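Local coordinates for protein-disulfide isomerase (PDB 3GMF), which probably acts as a thiol-disulfide oxidoreductase or isomerase, pairing a thioredoxin-like fold with a set of added helices, at residues 57-61 with 62-66; 88-91 with 92-95; 103-106 with 107-110; 118-121 with 122-126. All blocks are in the same frame, centred on the assembly; numbering follows the deposited sequence.

Interaction 1 begins helix 62-73, where the chain leaves the thioredoxin-like sheet, and interactions 2, 3 and 4 lie in the helical region that follows. Interaction 4 touches the other three, its centre lying about 12 Å from that of interaction 3, 13 Å from interaction 2 and 14 Å from interaction 1. Ile-63 CD1 meets Phe-124 CZ at 3.5 Å, Trp-93 CE3 meets Phe-126 CE1 at 3.7 Å, and Arg-107 NH2 forms a 2.7 Å salt bridge with Asp-123 OD2. Interactions 1 and 2 approach the presumed redox CxxC motif separately: Arg-60 touches Cys-27, and Gln-90 NE2 donates to its carbonyl oxygen. Interactions 2 and 3 do not touch.

Interaction 1: residues 57-61 with 62-66; sequences NFVRD and PIDMT
The N-cap of helix 62-73 is built by Asp-61, whose OD1 accepts from Asp-64 N at 2.9 Å. That bond is nearly straight (170°) and arrives on the syn side but well out of the carboxylate plane. With CG wedged between backbone N and carbonyl carbon (chi1 64°), the carboxylate swings over the first turn instead of out from it. The backbone adds the ordinary helical bond of the turn, Met-65 N to Asp-61 O at 2.9 Å. A second carboxylate works in the reverse direction: Asp-64 sends CG anti to its own N (chi1 -159°) and back toward the incoming loop, where OD2 accepts from Arg-60 N at 2.9 Å on its anti side, tilted out of the carboxylate plane. The same OD2 lies 3.2 Å from Phe-58 O, a pairing of two acceptors that its hydrogen bonds to Arg-60 N and Ser-24 OG probably help to offset. Asp-64 OD1 binds Tyr-25 N and Asp-61 OD2 binds Thr-26 OG1, so both acids join this loop to the one before the presumed CxxC helix. Arg-60 reaches the same loop, bonding Ser-24 OG through NE and Thr-26 OG1 through NH2. Asp-61 N, buried here, has no partner in the model. On the apolar side, Val-59 CG1 packs 3.7 Å from Met-65 CB, and the twice-bent methionine chain curls back to bring CE 3.9 Å from Val-59 CG1.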
# COMPACT_ATOMS: atom_id res chain seq x y z
N ASN A 57 1.69 -4.74 -0.41
CA ASN A 57 0.34 -4.32 -0.06
C ASN A 57 -0.24 -5.30 0.94
O ASN A 57 -0.64 -6.42 0.59
CB ASN A 57 -0.55 -4.21 -1.30
CG ASN A 57 -0.03 -3.20 -2.29
OD1 ASN A 57 0.33 -3.55 -3.42
ND2 ASN A 57 0.00 -1.96 -1.89
N PHE A 58 -0.26 -4.88 2.19
CA PHE A 58 -0.83 -5.69 3.25
C PHE A 58 -2.29 -5.23 3.37
O PHE A 58 -2.57 -4.21 4.01
CB PHE A 58 -0.08 -5.45 4.55
CG PHE A 58 -0.50 -6.34 5.67
CD1 PHE A 58 -0.05 -7.65 5.73
CD2 PHE A 58 -1.37 -5.87 6.66
CE1 PHE A 58 -0.46 -8.49 6.77
CE2 PHE A 58 -1.78 -6.69 7.72
CZ PHE A 58 -1.32 -8.00 7.77
N VAL A 59 -3.20 -6.00 2.77
CA VAL A 59 -4.58 -5.52 2.61
C VAL A 59 -5.43 -5.91 3.81
O VAL A 59 -5.61 -7.10 4.07
CB VAL A 59 -5.19 -6.09 1.32
CG1 VAL A 59 -6.66 -5.67 1.22
CG2 VAL A 59 -4.40 -5.63 0.07
N ARG A 60 -5.95 -4.92 4.54
CA ARG A 60 -6.58 -5.16 5.85
C ARG A 60 -8.11 -5.20 5.84
O ARG A 60 -8.73 -5.72 6.79
CB ARG A 60 -6.15 -4.10 6.87
CG ARG A 60 -4.62 -4.00 7.12
CD ARG A 60 -4.31 -3.01 8.22
NE ARG A 60 -4.93 -1.71 7.91
CZ ARG A 60 -5.38 -0.86 8.82
NH1 ARG A 60 -5.28 -1.17 10.11
NH2 ARG A 60 -5.96 0.28 8.44
N ASP A 61 -8.69 -4.59 4.80
CA ASP A 61 -10.15 -4.33 4.74
C ASP A 61 -10.54 -4.05 3.27
O ASP A 61 -9.67 -3.88 2.41
CB ASP A 61 -10.54 -3.18 5.71
CG ASP A 61 -9.90 -1.85 5.34
OD1 ASP A 61 -10.22 -1.36 4.24
OD2 ASP A 61 -9.08 -1.32 6.13
N PRO A 62 -11.85 -4.08 2.94
CA PRO A 62 -12.23 -3.95 1.54
C PRO A 62 -11.99 -2.55 0.95
O PRO A 62 -11.94 -2.42 -0.27
CB PRO A 62 -13.74 -4.29 1.54
CG PRO A 62 -13.99 -4.92 2.86
CD PRO A 62 -13.02 -4.31 3.81
N ILE A 63 -11.88 -1.52 1.80
CA ILE A 63 -11.55 -0.16 1.31
C ILE A 63 -10.09 -0.12 0.82
O ILE A 63 -9.78 0.32 -0.30
CB ILE A 63 -11.79 0.89 2.38
CG1 ILE A 63 -13.27 0.88 2.78
CG2 ILE A 63 -11.49 2.33 1.85
CD1 ILE A 63 -13.49 1.53 4.14
N ASP A 64 -9.20 -0.62 1.68
CA ASP A 64 -7.79 -0.93 1.35
C ASP A 64 -7.69 -1.75 0.05
O ASP A 64 -6.94 -1.40 -0.86
CB ASP A 64 -7.21 -1.73 2.52
CG ASP A 64 -5.68 -1.70 2.58
OD1 ASP A 64 -5.02 -1.09 1.70
OD2 ASP A 64 -5.15 -2.30 3.54
N MET A 65 -8.47 -2.83 -0.02
CA MET A 65 -8.50 -3.70 -1.22
C MET A 65 -8.83 -2.89 -2.47
O MET A 65 -8.21 -3.09 -3.51
CB MET A 65 -9.50 -4.86 -1.07
CG MET A 65 -9.45 -5.83 -2.27
SD MET A 65 -7.85 -6.67 -2.63
CE MET A 65 -8.07 -8.05 -1.50
N THR A 66 -9.83 -2.01 -2.36
CA THR A 66 -10.26 -1.19 -3.51
C THR A 66 -9.12 -0.29 -3.99
O THR A 66 -8.84 -0.23 -5.19
CB THR A 66 -11.51 -0.36 -3.15
OG1 THR A 66 -12.56 -1.22 -2.70
CG2 THR A 66 -12.02 0.47 -4.38

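Interaction 2: residues 88-91 with 92-95; sequences RSQA and QWIG
Gln-90 O accepts hydrogen bonds from two backbone amides, Ile-94 N at 2.9 Å and Trp-93 N at 3.1 Å, and Ser-89 O accepts from Gln-92 N at 2.9 Å. These bonds define the short helix 90-93, a single turn separated from helix 76-88 by Ser-89 alone. The two donors reach Gln-90 O differently: Ile-94 N lies almost in line with the carbonyl (C=O...N 176°), whereas Trp-93 N stands well above its plane. A weak bond from Trp-93 N to Ser-89 O adds to the turn. Ser-89 occupies the N-cap position, yet its side chain makes no capping bond; OG is hydrogen-bonded instead to Ala-85 O in the preceding helix.

Beyond the backbone, the indole of Trp-93 folds back on the turn. Its CG sits between backbone N and carbonyl carbon (chi1 62°), which places one ring face over Gln-90 O, 3.8 Å above the plane and near the rim. Ile-94 CB lies over that face too. NE1 donates to Phe-86 O, and the ring meets Phe-86, Phe-126 and Phe-129 edge-to-face. Replacing this tryptophan by an alanine would probably leave Phe-86 O without its indole donor and open a gap among the three phenylalanines.

Gln-90 runs extended, with its amide plane almost perpendicular to the indole (86°), and NE2 donates to Tyr-25 O and Cys-27 O, linking the turn to the presumed CxxC segment. Ile-94 runs beside it in the same sense, with CD1 3.9 Å from Gln-90 CG.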
# COMPACT_ATOMS: atom_id res chain seq x y z
N ARG A 88 0.14 9.79 0.72
CA ARG A 88 0.31 11.20 1.08
C ARG A 88 -1.01 11.96 1.19
O ARG A 88 -1.16 12.82 2.07
CB ARG A 88 1.24 11.92 0.09
CG ARG A 88 2.69 11.55 0.28
CD ARG A 88 3.59 12.48 -0.55
NE ARG A 88 4.97 12.42 -0.10
CZ ARG A 88 5.51 13.25 0.79
NH1 ARG A 88 6.78 13.13 1.14
NH2 ARG A 88 4.77 14.22 1.33
N SER A 89 -1.97 11.64 0.33
CA SER A 89 -3.24 12.37 0.33
C SER A 89 -4.35 11.63 1.08
O SER A 89 -5.54 11.93 0.88
CB SER A 89 -3.69 12.68 -1.10
OG SER A 89 -4.17 11.52 -1.75
N GLN A 90 -3.97 10.69 1.94
CA GLN A 90 -4.96 9.90 2.70
C GLN A 90 -6.02 10.74 3.39
O GLN A 90 -7.21 10.44 3.27
CB GLN A 90 -4.28 9.02 3.74
CG GLN A 90 -5.22 8.00 4.39
CD GLN A 90 -4.54 7.29 5.52
OE1 GLN A 90 -4.38 7.85 6.60
NE2 GLN A 90 -4.09 6.07 5.27
N ALA A 91 -5.61 11.80 4.10
CA ALA A 91 -6.58 12.66 4.81
C ALA A 91 -7.63 13.27 3.88
O ALA A 91 -8.77 13.49 4.30
CB ALA A 91 -5.87 13.73 5.62
N GLN A 92 -7.27 13.49 2.62
CA GLN A 92 -8.18 14.06 1.63
C GLN A 92 -9.25 13.08 1.14
O GLN A 92 -10.35 13.52 0.78
CB GLN A 92 -7.44 14.64 0.40
CG GLN A 92 -6.01 15.19 0.61
CD GLN A 92 -5.86 16.12 1.81
OE1 GLN A 92 -6.63 17.07 1.98
NE2 GLN A 92 -4.84 15.85 2.63
N TRP A 93 -8.95 11.77 1.10
CA TRP A 93 -9.91 10.82 0.55
C TRP A 93 -10.57 9.90 1.58
O TRP A 93 -11.61 9.32 1.30
CB TRP A 93 -9.36 9.96 -0.63
CG TRP A 93 -8.16 9.07 -0.27
CD1 TRP A 93 -6.84 9.36 -0.49
CD2 TRP A 93 -8.19 7.77 0.35
NE1 TRP A 93 -6.04 8.32 -0.06
CE2 TRP A 93 -6.84 7.35 0.49
CE3 TRP A 93 -9.22 6.94 0.83
CZ2 TRP A 93 -6.49 6.12 1.07
CZ3 TRP A 93 -8.87 5.72 1.41
CH2 TRP A 93 -7.51 5.32 1.52
N ILE A 94 -9.98 9.79 2.77
CA ILE A 94 -10.44 8.71 3.69
C ILE A 94 -11.62 9.13 4.59
O ILE A 94 -12.13 8.34 5.39
CB ILE A 94 -9.26 8.11 4.51
CG1 ILE A 94 -9.54 6.66 4.92
CG2 ILE A 94 -8.94 8.99 5.70
CD1 ILE A 94 -8.32 5.91 5.44
N GLY A 95 -12.07 10.38 4.43
CA GLY A 95 -13.14 10.93 5.28
C GLY A 95 -14.37 10.04 5.46
O GLY A 95 -14.88 9.93 6.58

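Interaction 3: residues 103-106 with 107-110; sequences AQRQ and RWFN
Bends at chi2 (142°) and chi3 (58°) curl Arg-107 back on the preceding turn, so that NH2 donates to Gln-104 O at 2.9 Å. The oxygen lies at the edge of the guanidinium, close to its plane. Arg-107 N bonds the same oxygen at 3.2 Å, but from above the carbonyl plane; one residue thus grips it twice. Trp-108 holds CG beside its backbone N, laying the indole against Arg-105: CA of Arg-105 makes a CH-pi contact 4.0 Å from the centroid of the six-membered ring, 16° off the normal. Gln-104 O stands over the same ring system, nearer its rim. A type I beta turn from Gln-106 to Phe-109 leads the chain out of helix 102-106, and Asn-110 secures it, ND2 meeting Gln-106 O at 2.9 Å on a lone pair in the carbonyl plane. Arg-107 NH2 and Trp-108 NE1 both also bind Asp-123 OD2 of helix 113-123, and Trp-108 packs on Ile-63 and Phe-124. An alanine in place of Trp-108 is likely to deprive Asp-123 of its indole donor and leave Arg-105 CA without the ring beneath it. Phe-109 sets CD2 3.3 Å from Arg-105 O.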
# COMPACT_ATOMS: atom_id res chain seq x y z
N ALA A 103 -26.00 2.41 7.31
CA ALA A 103 -26.53 1.87 6.06
C ALA A 103 -25.50 1.93 4.93
O ALA A 103 -25.46 1.05 4.05
CB ALA A 103 -27.81 2.61 5.66
N GLN A 104 -24.64 2.95 4.97
CA GLN A 104 -23.58 3.02 3.97
C GLN A 104 -22.56 1.92 4.23
O GLN A 104 -22.15 1.22 3.29
CB GLN A 104 -22.92 4.38 3.96
CG GLN A 104 -23.86 5.47 3.47
CD GLN A 104 -23.25 6.83 3.53
OE1 GLN A 104 -22.86 7.32 4.61
NE2 GLN A 104 -23.14 7.48 2.37
N ARG A 105 -22.19 1.75 5.50
CA ARG A 105 -21.16 0.77 5.88
C ARG A 105 -21.56 -0.65 5.55
O ARG A 105 -20.72 -1.47 5.18
CB ARG A 105 -20.89 0.85 7.37
CG ARG A 105 -20.22 2.11 7.78
CD ARG A 105 -20.19 2.23 9.30
NE ARG A 105 -19.82 3.61 9.63
CZ ARG A 105 -18.60 4.12 9.55
NH1 ARG A 105 -17.57 3.37 9.15
NH2 ARG A 105 -18.43 5.40 9.82
N GLN A 106 -22.86 -0.94 5.64
CA GLN A 106 -23.41 -2.26 5.34
C GLN A 106 -23.00 -2.75 3.95
O GLN A 106 -22.72 -3.94 3.72
CB GLN A 106 -24.94 -2.25 5.45
CG GLN A 106 -25.49 -2.11 6.88
CD GLN A 106 -25.23 -3.33 7.78
OE1 GLN A 106 -24.87 -4.42 7.32
NE2 GLN A 106 -25.43 -3.14 9.09
N ARG A 107 -22.97 -1.82 3.01
CA ARG A 107 -22.63 -2.15 1.62
C ARG A 107 -21.15 -2.48 1.40
O ARG A 107 -20.80 -3.11 0.40
CB ARG A 107 -23.04 -0.99 0.71
CG ARG A 107 -24.55 -0.73 0.66
CD ARG A 107 -24.90 0.76 0.60
NE ARG A 107 -24.32 1.49 -0.53
CZ ARG A 107 -23.26 2.29 -0.46
NH1 ARG A 107 -22.83 2.92 -1.56
NH2 ARG A 107 -22.60 2.45 0.70
N TRP A 108 -20.27 -2.09 2.33
CA TRP A 108 -18.85 -2.39 2.16
C TRP A 108 -18.53 -3.83 2.52
O TRP A 108 -17.47 -4.34 2.16
CB TRP A 108 -17.96 -1.47 3.00
CG TRP A 108 -18.26 0.02 2.89
CD1 TRP A 108 -18.89 0.68 1.86
CD2 TRP A 108 -17.86 1.01 3.83
NE1 TRP A 108 -18.93 2.03 2.13
CE2 TRP A 108 -18.31 2.27 3.33
CE3 TRP A 108 -17.18 0.96 5.05
CZ2 TRP A 108 -18.08 3.46 4.01
CZ3 TRP A 108 -16.95 2.15 5.74
CH2 TRP A 108 -17.42 3.39 5.22
N PHE A 109 -19.43 -4.48 3.27
CA PHE A 109 -19.06 -5.72 3.98
C PHE A 109 -19.97 -6.88 3.67
O PHE A 109 -19.90 -7.92 4.33
CB PHE A 109 -19.02 -5.53 5.51
CG PHE A 109 -17.98 -4.58 5.98
CD1 PHE A 109 -16.63 -4.90 5.92
CD2 PHE A 109 -18.35 -3.34 6.47
CE1 PHE A 109 -15.66 -4.00 6.34
CE2 PHE A 109 -17.39 -2.44 6.88
CZ PHE A 109 -16.05 -2.76 6.83
N ASN A 110 -20.80 -6.69 2.65
CA ASN A 110 -21.87 -7.60 2.28
C ASN A 110 -22.05 -7.60 0.77
O ASN A 110 -21.74 -6.62 0.10
CB ASN A 110 -23.19 -7.19 2.94
CG ASN A 110 -23.19 -7.46 4.42
OD1 ASN A 110 -23.10 -8.62 4.84
ND2 ASN A 110 -23.24 -6.39 5.22

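Interaction 4: residues 118-121 with 122-126; sequences RAIA and SDFRF
Ser-122 N to Arg-118 O, Asp-123 N to Ala-119 O and Phe-124 N to Ile-120 O form three successive i to i+4 backbone bonds, the last of them 2.8 Å long, and carry helix 113-123 to its end. There the pattern changes to a Schellman motif. Arg-125 takes a positive phi (58°), which turns the chain back so that Phe-126 N reaches Ala-121 O at 2.9 Å, five residues earlier. Nested inside that bond is Arg-125 N to Ser-122 O at 3.1 Å.

The apolar contacts follow the same turn. Ala-121 CB and Phe-126 CB, of the residues joined by the outer Schellman bond, lie 4.3 Å apart. Ile-120 and Phe-124 run in the same direction, flank to flank, with CG2 of Ile-120 at 3.7 Å from Phe-124 CD2. That ring also presents its edge to a carbonyl: Ile-120 O sits near the ring plane, 3.3 Å from Phe-124 CD2. Ile-120 CG2 extends more loosely to Phe-126 CE2, while Phe-124 CB stands over one face of the Phe-126 ring.

Of the charged groups, Arg-125 NH1 forms a salt bridge with Asp-128 OD2 of helix 126-131. Ile-120 packs on Pro-62 and Thr-66, Phe-124 on Ile-63 and Phe-126 on Val-67, all of helix 62-73, while Phe-126 also borders the short helix 90-93.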
# COMPACT_ATOMS: atom_id res chain seq x y z
N ARG A 118 -17.64 -1.55 -5.99
CA ARG A 118 -18.30 -0.44 -6.66
C ARG A 118 -18.90 0.54 -5.65
O ARG A 118 -18.77 1.75 -5.85
CB ARG A 118 -19.37 -0.96 -7.63
CG ARG A 118 -18.79 -1.42 -8.97
CD ARG A 118 -19.90 -1.59 -10.02
NE ARG A 118 -20.43 -2.95 -10.05
CZ ARG A 118 -21.56 -3.34 -9.46
NH1 ARG A 118 -21.95 -4.60 -9.55
NH2 ARG A 118 -22.32 -2.47 -8.79
N ALA A 119 -19.51 0.03 -4.58
CA ALA A 119 -20.11 0.86 -3.51
C ALA A 119 -19.05 1.69 -2.82
O ALA A 119 -19.22 2.90 -2.56
CB ALA A 119 -20.85 -0.01 -2.50
N ILE A 120 -17.92 1.04 -2.52
CA ILE A 120 -16.81 1.72 -1.87
C ILE A 120 -16.22 2.81 -2.78
O ILE A 120 -15.97 3.94 -2.33
CB ILE A 120 -15.72 0.71 -1.46
CG1 ILE A 120 -16.23 -0.14 -0.30
CG2 ILE A 120 -14.43 1.43 -1.04
CD1 ILE A 120 -15.31 -1.36 0.03
N ALA A 121 -15.98 2.45 -4.03
CA ALA A 121 -15.39 3.41 -4.99
C ALA A 121 -16.30 4.63 -5.13
O ALA A 121 -15.83 5.76 -5.28
CB ALA A 121 -15.16 2.76 -6.30
N SER A 122 -17.61 4.39 -5.07
CA SER A 122 -18.59 5.47 -5.09
C SER A 122 -18.52 6.34 -3.84
O SER A 122 -18.33 7.57 -3.92
CB SER A 122 -20.00 4.92 -5.29
OG SER A 122 -20.91 5.99 -5.48
N ASP A 123 -18.66 5.71 -2.67
CA ASP A 123 -18.62 6.41 -1.39
C ASP A 123 -17.35 7.20 -1.15
O ASP A 123 -17.39 8.27 -0.54
CB ASP A 123 -18.83 5.45 -0.21
CG ASP A 123 -20.22 4.86 -0.15
OD1 ASP A 123 -21.14 5.29 -0.89
OD2 ASP A 123 -20.41 3.95 0.67
N PHE A 124 -16.21 6.66 -1.60
CA PHE A 124 -14.91 7.29 -1.38
C PHE A 124 -14.47 8.18 -2.54
O PHE A 124 -13.39 8.77 -2.50
CB PHE A 124 -13.85 6.24 -1.01
CG PHE A 124 -14.00 5.72 0.39
CD1 PHE A 124 -13.26 6.28 1.43
CD2 PHE A 124 -14.91 4.69 0.68
CE1 PHE A 124 -13.39 5.81 2.75
CE2 PHE A 124 -15.06 4.23 1.98
CZ PHE A 124 -14.29 4.78 3.02
N ARG A 125 -15.35 8.30 -3.53
CA ARG A 125 -15.15 9.20 -4.67
C ARG A 125 -13.87 8.92 -5.45
O ARG A 125 -13.13 9.84 -5.84
CB ARG A 125 -15.23 10.67 -4.22
CG ARG A 125 -16.63 11.14 -3.83
CD ARG A 125 -16.60 12.53 -3.17
NE ARG A 125 -15.66 13.45 -3.82
CZ ARG A 125 -15.92 14.20 -4.90
NH1 ARG A 125 -17.11 14.15 -5.49
NH2 ARG A 125 -14.98 14.99 -5.39
N PHE A 126 -13.61 7.64 -5.68
CA PHE A 126 -12.38 7.23 -6.37
C PHE A 126 -12.42 7.51 -7.89
O PHE A 126 -11.38 7.64 -8.54
CB PHE A 126 -12.09 5.75 -6.07
CG PHE A 126 -11.59 5.51 -4.66
CD1 PHE A 126 -10.95 6.52 -3.94
CD2 PHE A 126 -11.71 4.24 -4.08
CE1 PHE A 126 -10.45 6.29 -2.63
CE2 PHE A 126 -11.22 3.99 -2.80
CZ PHE A 126 -10.59 5.02 -2.06